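Biotin transporter BioY (Lactococcus lactis subsp. cremoris, PDB 4DVE) binds biotin within the membrane as an S component that probably works with an energy-coupling factor ABC transporter complex. Local coordinates at residues G59-P64 and G191-Y196; F115-L120 and F129-I134. All coordinates share one frame; numbering follows the deposited sequence.

Contact 1 of 2, residues G59-P64 and G191-Y196; sequences GGLLGP and GGFELY. With BNG (nonyl beta-D-glucopyranoside), chain F.
Phe193 is the first residue of 191-196 to meet the helix segment 59-64. It lays one ring face beneath Leu61 CD2, which stands 4.3 Å from the ring centroid and almost exactly on the ring normal, a CH-pi contact. Leu62 CD2 comes instead to the edge of that ring, near its plane, while the rim carbon Phe193 CD2 lies 3.2 Å from Leu61 O. Tyr22 of helix 13-33 also stacks on the Phe193 ring. One 3-10 turn later, Tyr196 N bonds back to Phe193 O, and the tyrosine lies side by side with Leu62, both pointing the same way. Leu62 CD2 sits over a face of the tyrosine ring, 25° off the normal, and Tyr196 CB rests 3.3 Å from Leu62 O. The Tyr196 hydroxyl is hydrogen-bonded to Thr19. An alanine in place of Tyr196 would probably strip Leu62 CD2 of the ring face over which it sits and leave Thr19 without that mate. At Gly63, where phi is +77°, a side chain would run into Tyr196 O. The arrangement is a kinked membrane helix: Pro64 cannot offer an N-H to the preceding turn, Gly60 O is met by Arg188 instead, and the chain's C-terminal tail packs alongside the bend.

Contact 2 of 2, residues F115-L120 and F129-I134; sequences FFLKKL and FGELII. With BNG (nonyl beta-D-glucopyranoside), chain F.
Leu117 and Ile134 are brought together by matching first torsions: Leu117 CG and Ile134 CG1 both stand anti to their own carbonyl carbons, with chi1 at -71° and -66°. The extended chi2 of Ile134 then carries its CD1 to 3.7 Å from Leu117 CD2, the two side chains crossing obliquely. Ile134 CD1 also lies 4.1 Å from Leu120 CD1, and the other branch, Ile134 CG2, lies 4.1 Å from Phe116 CB. Phe116 thus contributes the root of its side chain; its ring leads away, with Phe115 CD2 above the centre of one face, and also meets the ring of Phe138. Ile134 therefore meets three residues of 115-120, one branch for Phe116 and one for the two leucines. Leu117 CD2 also packs against the stem of Glu131, 3.8 Å from its CG, the two side chains meeting at about a right angle. The axes of helices 115-119 and 129-134 run nearly antiparallel, at 153°, and approach to 10.3 Å, as in a helical hairpin. No hydrogen bond spans the two segments; methyls and methylenes make the contact. The buried carboxylate of Glu131 is answered by helix 170-189: OE1 pairs with Arg188 and OE2 with Arg185, and these two positive charges would probably favour its ionised form.

How the contacts relate
Along the chain the order is 59-64, 115-120, 129-134, 191-196, so contact 2 falls wholly between the two halves of contact 1. Their centres are about 13 Å apart, on the same side of the chain's centre, and consecutive helices 52-80 and 100-119 join them directly: Gly60 CA lies 3.5 Å from Leu117 CD1, and Pro64 CB 3.6 Å from Phe115 N. Arg188 of helix 170-189 is common to both, reaching into each contact. Pro64, Phe115 and Lys118 line one detergent site. The example illustrates how one arginine can unite several helices of a membrane bundle.

Contact 1 of 2, residues G59-P64 and G191-Y196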
ATOM      1  N   GLY A  59      -6.684   2.722   0.225  1.00 31.77           N
ATOM      2  CA  GLY A  59      -7.526   3.191   1.348  1.00 32.11           C
ATOM      3  C   GLY A  59      -8.032   4.623   1.228  1.00 33.12           C
ATOM      4  O   GLY A  59      -9.122   4.948   1.707  1.00 32.65           O
ATOM      5  N   GLY A  60      -7.255   5.494   0.583  1.00 35.68           N
ATOM      6  CA  GLY A  60      -7.662   6.876   0.382  1.00 35.05           C
ATOM      7  C   GLY A  60      -8.691   7.046  -0.720  1.00 35.43           C
ATOM      8  O   GLY A  60      -9.369   8.084  -0.788  1.00 34.20           O
ATOM      9  N   LEU A  61      -8.787   6.053  -1.601  1.00 35.03           N
ATOM     10  CA  LEU A  61      -9.797   6.067  -2.667  1.00 37.03           C
ATOM     11  C   LEU A  61     -11.044   5.293  -2.304  1.00 35.99           C
ATOM     12  O   LEU A  61     -12.149   5.779  -2.495  1.00 37.95           O
ATOM     13  CB  LEU A  61      -9.233   5.544  -3.987  1.00 39.02           C
ATOM     14  CG  LEU A  61      -8.289   6.518  -4.687  1.00 42.17           C
ATOM     15  CD1 LEU A  61      -7.560   5.864  -5.873  1.00 42.33           C
ATOM     16  CD2 LEU A  61      -9.056   7.782  -5.069  1.00 41.08           C
ATOM     17  N   LEU A  62     -10.866   4.088  -1.776  1.00 33.66           N
ATOM     18  CA  LEU A  62     -11.959   3.161  -1.629  1.00 32.73           C
ATOM     19  C   LEU A  62     -12.335   2.933  -0.192  1.00 33.67           C
ATOM     20  O   LEU A  62     -13.214   2.120   0.098  1.00 32.12           O
ATOM     21  CB  LEU A  62     -11.577   1.838  -2.313  1.00 32.97           C
ATOM     22  CG  LEU A  62     -11.452   1.953  -3.848  1.00 38.13           C
ATOM     23  CD1 LEU A  62     -11.080   0.629  -4.497  1.00 40.51           C
ATOM     24  CD2 LEU A  62     -12.722   2.532  -4.488  1.00 38.21           C
ATOM     25  N   GLY A  63     -11.626   3.604   0.728  1.00 33.53           N
ATOM     26  CA  GLY A  63     -11.950   3.513   2.150  1.00 32.90           C
ATOM     27  C   GLY A  63     -11.474   2.233   2.786  1.00 32.98           C
ATOM     28  O   GLY A  63     -10.799   1.414   2.133  1.00 30.81           O
ATOM     29  N   PRO A  64     -11.784   2.063   4.088  1.00 33.93           N
ATOM     30  CA  PRO A  64     -11.137   0.991   4.840  1.00 34.71           C
ATOM     31  C   PRO A  64     -11.625  -0.411   4.489  1.00 35.96           C
ATOM     32  O   PRO A  64     -10.909  -1.378   4.748  1.00 37.45           O
ATOM     33  CB  PRO A  64     -11.466   1.333   6.295  1.00 36.27           C
ATOM     34  CG  PRO A  64     -12.766   2.105   6.197  1.00 36.65           C
ATOM     35  CD  PRO A  64     -12.614   2.924   4.952  1.00 35.06           C
ATOM     36  N   GLY A 191     -15.736  12.605  -8.242  1.00 91.05           N
ATOM     37  CA  GLY A 191     -17.070  12.923  -7.726  1.00 88.18           C
ATOM     38  C   GLY A 191     -17.278  12.692  -6.237  1.00 78.59           C
ATOM     39  O   GLY A 191     -17.108  13.634  -5.431  1.00 76.40           O
ATOM     40  N   GLY A 192     -17.618  11.461  -5.845  1.00 63.67           N
ATOM     41  CA  GLY A 192     -17.470  10.233  -6.666  1.00 61.44           C
ATOM     42  C   GLY A 192     -16.913   9.063  -5.817  1.00 55.93           C
ATOM     43  O   GLY A 192     -17.193   7.899  -6.070  1.00 56.34           O
ATOM     44  N   PHE A 193     -16.130   9.393  -4.799  1.00 46.93           N
ATOM     45  CA  PHE A 193     -15.586   8.397  -3.866  1.00 45.01           C
ATOM     46  C   PHE A 193     -16.125   8.606  -2.471  1.00 43.42           C
ATOM     47  O   PHE A 193     -15.749   7.913  -1.528  1.00 41.29           O
ATOM     48  CB  PHE A 193     -14.073   8.471  -3.923  1.00 44.47           C
ATOM     49  CG  PHE A 193     -13.534   7.962  -5.214  1.00 43.83           C
ATOM     50  CD1 PHE A 193     -13.321   8.822  -6.281  1.00 47.13           C
ATOM     51  CD2 PHE A 193     -13.341   6.618  -5.396  1.00 42.56           C
ATOM     52  CE1 PHE A 193     -12.850   8.337  -7.488  1.00 47.07           C
ATOM     53  CE2 PHE A 193     -12.873   6.122  -6.597  1.00 44.20           C
ATOM     54  CZ  PHE A 193     -12.634   6.986  -7.651  1.00 45.97           C
ATOM     55  N   GLU A 194     -17.054   9.552  -2.384  1.00 42.33           N
ATOM     56  CA  GLU A 194     -17.682   9.986  -1.152  1.00 46.22           C
ATOM     57  C   GLU A 194     -18.415   8.838  -0.442  1.00 45.41           C
ATOM     58  O   GLU A 194     -18.434   8.778   0.796  1.00 43.01           O
ATOM     59  CB  GLU A 194     -18.624  11.158  -1.513  1.00 52.91           C
ATOM     60  CG  GLU A 194     -19.862  11.346  -0.675  1.00 58.00           C
ATOM     61  CD  GLU A 194     -20.933  10.295  -0.868  1.00 56.02           C
ATOM     62  OE1 GLU A 194     -21.260   9.905  -2.011  1.00 57.52           O
ATOM     63  OE2 GLU A 194     -21.470   9.862   0.174  1.00 58.80           O
ATOM     64  N   LEU A 195     -18.982   7.916  -1.225  1.00 42.71           N
ATOM     65  CA  LEU A 195     -19.687   6.744  -0.702  1.00 43.69           C
ATOM     66  C   LEU A 195     -18.802   5.980   0.302  1.00 42.75           C
ATOM     67  O   LEU A 195     -19.301   5.496   1.322  1.00 41.70           O
ATOM     68  CB  LEU A 195     -20.075   5.790  -1.854  1.00 43.89           C
ATOM     69  CG  LEU A 195     -20.875   4.499  -1.582  1.00 45.58           C
ATOM     70  CD1 LEU A 195     -22.179   4.797  -0.850  1.00 44.46           C
ATOM     71  CD2 LEU A 195     -21.146   3.691  -2.869  1.00 43.89           C
ATOM     72  N   TYR A 196     -17.502   5.877   0.007  1.00 39.67           N
ATOM     73  CA  TYR A 196     -16.603   5.024   0.803  1.00 38.77           C
ATOM     74  C   TYR A 196     -16.176   5.636   2.136  1.00 39.19           C
ATOM     75  O   TYR A 196     -15.556   4.950   2.951  1.00 41.55           O
ATOM     76  CB  TYR A 196     -15.386   4.585  -0.048  1.00 37.39           C
ATOM     77  CG  TYR A 196     -15.862   4.027  -1.369  1.00 37.35           C
ATOM     78  CD1 TYR A 196     -16.693   2.912  -1.417  1.00 37.25           C
ATOM     79  CD2 TYR A 196     -15.626   4.710  -2.558  1.00 39.42           C
ATOM     80  CE1 TYR A 196     -17.224   2.460  -2.626  1.00 37.75           C
ATOM     81  CE2 TYR A 196     -16.163   4.272  -3.768  1.00 41.25           C
ATOM     82  CZ  TYR A 196     -16.950   3.139  -3.808  1.00 38.67           C
ATOM     83  OH  TYR A 196     -17.476   2.703  -5.028  1.00 41.08           O
TER
HETATM   84  C1  BNG F 203     -14.486  -1.119   8.824  0.75 74.38           C
HETATM   85  C2  BNG F 203     -15.237   0.162   8.484  0.75 77.15           C
HETATM   86  C3  BNG F 203     -14.887   1.275   9.464  0.75 77.13           C
HETATM   87  C4  BNG F 203     -15.007   0.793  10.905  0.75 77.93           C
HETATM   88  C5  BNG F 203     -14.271  -0.528  11.100  0.75 78.31           C
HETATM   89  C6  BNG F 203     -14.455  -1.050  12.520  0.75 81.30           C
HETATM   90  C1' BNG F 203     -14.044  -3.297   8.024  0.75 66.06           C
HETATM   91  C2' BNG F 203     -13.512  -3.625   6.634  0.75 62.49           C
HETATM   92  C3' BNG F 203     -13.287  -5.124   6.475  0.75 61.87           C
HETATM   93  C4' BNG F 203     -12.015  -5.405   5.684  0.75 59.85           C
HETATM   94  C5' BNG F 203     -12.221  -6.560   4.711  0.75 59.22           C
HETATM   95  C6' BNG F 203     -11.055  -7.540   4.774  0.75 62.64           C
HETATM   96  C7' BNG F 203     -10.721  -8.079   3.388  0.75 61.41           C
HETATM   97  C8' BNG F 203      -9.689  -9.199   3.472  0.75 60.63           C
HETATM   98  C9' BNG F 203      -9.252  -9.638   2.092  0.75 56.16           C
HETATM   99  O1  BNG F 203     -14.905  -2.163   7.947  0.75 70.32           O
HETATM  100  O2  BNG F 203     -14.899   0.574   7.154  0.75 78.39           O
HETATM  101  O3  BNG F 203     -15.768   2.386   9.258  0.75 67.50           O
HETATM  102  O4  BNG F 203     -14.458   1.779  11.786  0.75 84.49           O
HETATM  103  O5  BNG F 203     -14.768  -1.490  10.172  0.75 78.05           O
HETATM  104  O6  BNG F 203     -14.948  -2.394  12.475  0.75 83.01           O

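Contact 2 of 2, residues F115-L120 and F129-I134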
ATOM      1  N   PHE A 115      -9.532   4.083   7.615  1.00 35.79           N
ATOM      2  CA  PHE A 115     -10.141   4.279   8.922  1.00 40.05           C
ATOM      3  C   PHE A 115      -9.883   5.678   9.517  1.00 42.53           C
ATOM      4  O   PHE A 115     -10.800   6.317  10.044  1.00 39.97           O
ATOM      5  CB  PHE A 115      -9.633   3.231   9.918  1.00 41.77           C
ATOM      6  CG  PHE A 115     -10.224   3.383  11.293  1.00 45.19           C
ATOM      7  CD1 PHE A 115     -11.441   2.792  11.609  1.00 48.55           C
ATOM      8  CD2 PHE A 115      -9.567   4.115  12.268  1.00 46.47           C
ATOM      9  CE1 PHE A 115     -12.003   2.952  12.880  1.00 50.99           C
ATOM     10  CE2 PHE A 115     -10.118   4.280  13.531  1.00 48.79           C
ATOM     11  CZ  PHE A 115     -11.344   3.703  13.834  1.00 50.86           C
ATOM     12  N   PHE A 116      -8.634   6.140   9.467  1.00 39.04           N
ATOM     13  CA  PHE A 116      -8.318   7.443  10.030  1.00 40.31           C
ATOM     14  C   PHE A 116      -8.737   8.617   9.143  1.00 40.43           C
ATOM     15  O   PHE A 116      -9.087   9.699   9.674  1.00 39.49           O
ATOM     16  CB  PHE A 116      -6.857   7.520  10.476  1.00 40.85           C
ATOM     17  CG  PHE A 116      -6.596   6.760  11.741  1.00 44.34           C
ATOM     18  CD1 PHE A 116      -7.068   7.253  12.969  1.00 49.49           C
ATOM     19  CD2 PHE A 116      -5.984   5.524  11.718  1.00 43.71           C
ATOM     20  CE1 PHE A 116      -6.864   6.547  14.141  1.00 50.88           C
ATOM     21  CE2 PHE A 116      -5.775   4.810  12.881  1.00 46.13           C
ATOM     22  CZ  PHE A 116      -6.215   5.323  14.100  1.00 51.09           C
ATOM     23  N   LEU A 117      -8.726   8.426   7.821  1.00 36.82           N
ATOM     24  CA  LEU A 117      -9.230   9.458   6.910  1.00 40.91           C
ATOM     25  C   LEU A 117     -10.713   9.728   7.190  1.00 45.13           C
ATOM     26  O   LEU A 117     -11.147  10.881   7.228  1.00 47.64           O
ATOM     27  CB  LEU A 117      -9.085   9.066   5.434  1.00 39.10           C
ATOM     28  CG  LEU A 117      -7.661   9.043   4.877  1.00 41.64           C
ATOM     29  CD1 LEU A 117      -7.717   8.661   3.388  1.00 38.73           C
ATOM     30  CD2 LEU A 117      -6.904  10.352   5.131  1.00 38.73           C
ATOM     31  N   LYS A 118     -11.452   8.639   7.388  1.00 45.59           N
ATOM     32  CA  LYS A 118     -12.893   8.654   7.662  1.00 49.53           C
ATOM     33  C   LYS A 118     -13.154   9.240   9.043  1.00 54.80           C
ATOM     34  O   LYS A 118     -13.901  10.210   9.173  1.00 56.13           O
ATOM     35  CB  LYS A 118     -13.396   7.213   7.526  1.00 48.61           C
ATOM     36  CG  LYS A 118     -14.862   6.969   7.583  1.00 52.33           C
ATOM     37  CD  LYS A 118     -15.155   5.565   7.071  1.00 51.86           C
ATOM     38  CE  LYS A 118     -16.389   5.013   7.746  1.00 54.65           C
ATOM     39  NZ  LYS A 118     -16.577   3.570   7.482  1.00 58.86           N
ATOM     40  N   LYS A 119     -12.464   8.724  10.064  1.00 56.51           N
ATOM     41  CA  LYS A 119     -12.652   9.163  11.458  1.00 58.65           C
ATOM     42  C   LYS A 119     -12.263  10.627  11.743  1.00 61.09           C
ATOM     43  O   LYS A 119     -12.890  11.292  12.576  1.00 61.68           O
ATOM     44  CB  LYS A 119     -11.855   8.259  12.403  1.00 62.51           C
ATOM     45  CG  LYS A 119     -12.118   8.479  13.886  1.00 68.14           C
ATOM     46  CD  LYS A 119     -10.935   8.016  14.731  1.00 72.27           C
ATOM     47  CE  LYS A 119     -11.179   8.222  16.230  1.00 77.13           C
ATOM     48  NZ  LYS A 119     -10.033   7.698  17.039  1.00 78.75           N
ATOM     49  N   LEU A 120     -11.216  11.120  11.095  1.00 55.85           N
ATOM     50  CA  LEU A 120     -10.807  12.511  11.257  1.00 54.13           C
ATOM     51  C   LEU A 120     -11.406  13.425  10.187  1.00 53.62           C
ATOM     52  O   LEU A 120     -10.993  14.582  10.087  1.00 53.86           O
ATOM     53  CB  LEU A 120      -9.285  12.609  11.237  1.00 53.97           C
ATOM     54  CG  LEU A 120      -8.595  11.765  12.318  1.00 55.66           C
ATOM     55  CD1 LEU A 120      -7.090  11.732  12.105  1.00 54.72           C
ATOM     56  CD2 LEU A 120      -8.942  12.282  13.710  1.00 58.51           C
ATOM     57  N   PHE A 129      -2.471  18.150   4.194  1.00 45.49           N
ATOM     58  CA  PHE A 129      -1.296  17.839   5.014  1.00 46.71           C
ATOM     59  C   PHE A 129      -1.610  16.765   6.063  1.00 45.95           C
ATOM     60  O   PHE A 129      -0.800  15.860   6.255  1.00 42.28           O
ATOM     61  CB  PHE A 129      -0.655  19.069   5.681  1.00 49.62           C
ATOM     62  CG  PHE A 129       0.704  18.775   6.274  1.00 49.15           C
ATOM     63  CD1 PHE A 129       1.751  18.352   5.460  1.00 48.59           C
ATOM     64  CD2 PHE A 129       0.929  18.889   7.638  1.00 49.52           C
ATOM     65  CE1 PHE A 129       3.006  18.058   5.988  1.00 47.75           C
ATOM     66  CE2 PHE A 129       2.173  18.587   8.175  1.00 48.75           C
ATOM     67  CZ  PHE A 129       3.216  18.172   7.350  1.00 47.00           C
ATOM     68  N   GLY A 130      -2.765  16.878   6.729  1.00 45.64           N
ATOM     69  CA  GLY A 130      -3.301  15.790   7.560  1.00 44.86           C
ATOM     70  C   GLY A 130      -3.357  14.445   6.817  1.00 42.27           C
ATOM     71  O   GLY A 130      -2.916  13.415   7.329  1.00 40.41           O
ATOM     72  N   GLU A 131      -3.862  14.456   5.596  1.00 40.16           N
ATOM     73  CA  GLU A 131      -3.927  13.238   4.809  1.00 38.73           C
ATOM     74  C   GLU A 131      -2.521  12.663   4.570  1.00 38.31           C
ATOM     75  O   GLU A 131      -2.316  11.441   4.695  1.00 37.95           O
ATOM     76  CB  GLU A 131      -4.629  13.485   3.468  1.00 37.96           C
ATOM     77  CG  GLU A 131      -4.779  12.250   2.570  1.00 36.22           C
ATOM     78  CD  GLU A 131      -6.030  12.309   1.696  1.00 38.47           C
ATOM     79  OE1 GLU A 131      -6.296  11.364   0.903  1.00 38.66           O
ATOM     80  OE2 GLU A 131      -6.766  13.313   1.796  1.00 40.47           O
ATOM     81  N   LEU A 132      -1.573  13.538   4.233  1.00 38.15           N
ATOM     82  CA  LEU A 132      -0.193  13.133   3.967  1.00 38.63           C
ATOM     83  C   LEU A 132       0.438  12.489   5.213  1.00 38.26           C
ATOM     84  O   LEU A 132       1.133  11.487   5.115  1.00 35.59           O
ATOM     85  CB  LEU A 132       0.668  14.318   3.476  1.00 39.26           C
ATOM     86  CG  LEU A 132       2.161  14.029   3.221  1.00 40.84           C
ATOM     87  CD1 LEU A 132       2.373  12.865   2.247  1.00 37.03           C
ATOM     88  CD2 LEU A 132       2.896  15.285   2.734  1.00 42.21           C
ATOM     89  N   ILE A 133       0.163  13.057   6.378  1.00 40.42           N
ATOM     90  CA  ILE A 133       0.702  12.504   7.602  1.00 41.05           C
ATOM     91  C   ILE A 133       0.116  11.115   7.894  1.00 37.94           C
ATOM     92  O   ILE A 133       0.846  10.221   8.307  1.00 35.25           O
ATOM     93  CB  ILE A 133       0.512  13.462   8.793  1.00 44.52           C
ATOM     94  CG1 ILE A 133       1.310  14.765   8.563  1.00 47.58           C
ATOM     95  CG2 ILE A 133       0.906  12.772  10.099  1.00 45.03           C
ATOM     96  CD1 ILE A 133       2.765  14.569   8.130  1.00 49.43           C
ATOM     97  N   ILE A 134      -1.186  10.935   7.680  1.00 37.47           N
ATOM     98  CA  ILE A 134      -1.822   9.609   7.824  1.00 36.50           C
ATOM     99  C   ILE A 134      -1.209   8.596   6.850  1.00 34.16           C
ATOM    100  O   ILE A 134      -0.885   7.441   7.227  1.00 34.90           O
ATOM    101  CB  ILE A 134      -3.363   9.693   7.657  1.00 37.44           C
ATOM    102  CG1 ILE A 134      -3.965  10.513   8.803  1.00 40.80           C
ATOM    103  CG2 ILE A 134      -4.014   8.299   7.593  1.00 33.67           C
ATOM    104  CD1 ILE A 134      -5.351  11.065   8.461  1.00 43.37           C
TER
HETATM  105  C1  BNG F 203     -14.486  -1.119   8.824  0.75 74.38           C
HETATM  106  C2  BNG F 203     -15.237   0.162   8.484  0.75 77.15           C
HETATM  107  C3  BNG F 203     -14.887   1.275   9.464  0.75 77.13           C
HETATM  108  C4  BNG F 203     -15.007   0.793  10.905  0.75 77.93           C
HETATM  109  C5  BNG F 203     -14.271  -0.528  11.100  0.75 78.31           C
HETATM  110  C6  BNG F 203     -14.455  -1.050  12.520  0.75 81.30           C
HETATM  111  C1' BNG F 203     -14.044  -3.297   8.024  0.75 66.06           C
HETATM  112  C2' BNG F 203     -13.512  -3.625   6.634  0.75 62.49           C
HETATM  113  C3' BNG F 203     -13.287  -5.124   6.475  0.75 61.87           C
HETATM  114  C4' BNG F 203     -12.015  -5.405   5.684  0.75 59.85           C
HETATM  115  C5' BNG F 203     -12.221  -6.560   4.711  0.75 59.22           C
HETATM  116  C6' BNG F 203     -11.055  -7.540   4.774  0.75 62.64           C
HETATM  117  C7' BNG F 203     -10.721  -8.079   3.388  0.75 61.41           C
HETATM  118  C8' BNG F 203      -9.689  -9.199   3.472  0.75 60.63           C
HETATM  119  C9' BNG F 203      -9.252  -9.638   2.092  0.75 56.16           C
HETATM  120  O1  BNG F 203     -14.905  -2.163   7.947  0.75 70.32           O
HETATM  121  O2  BNG F 203     -14.899   0.574   7.154  0.75 78.39           O
HETATM  122  O3  BNG F 203     -15.768   2.386   9.258  0.75 67.50           O
HETATM  123  O4  BNG F 203     -14.458   1.779  11.786  0.75 84.49           O
HETATM  124  O5  BNG F 203     -14.768  -1.490  10.172  0.75 78.05           O
HETATM  125  O6  BNG F 203     -14.948  -2.394  12.475  0.75 83.01           O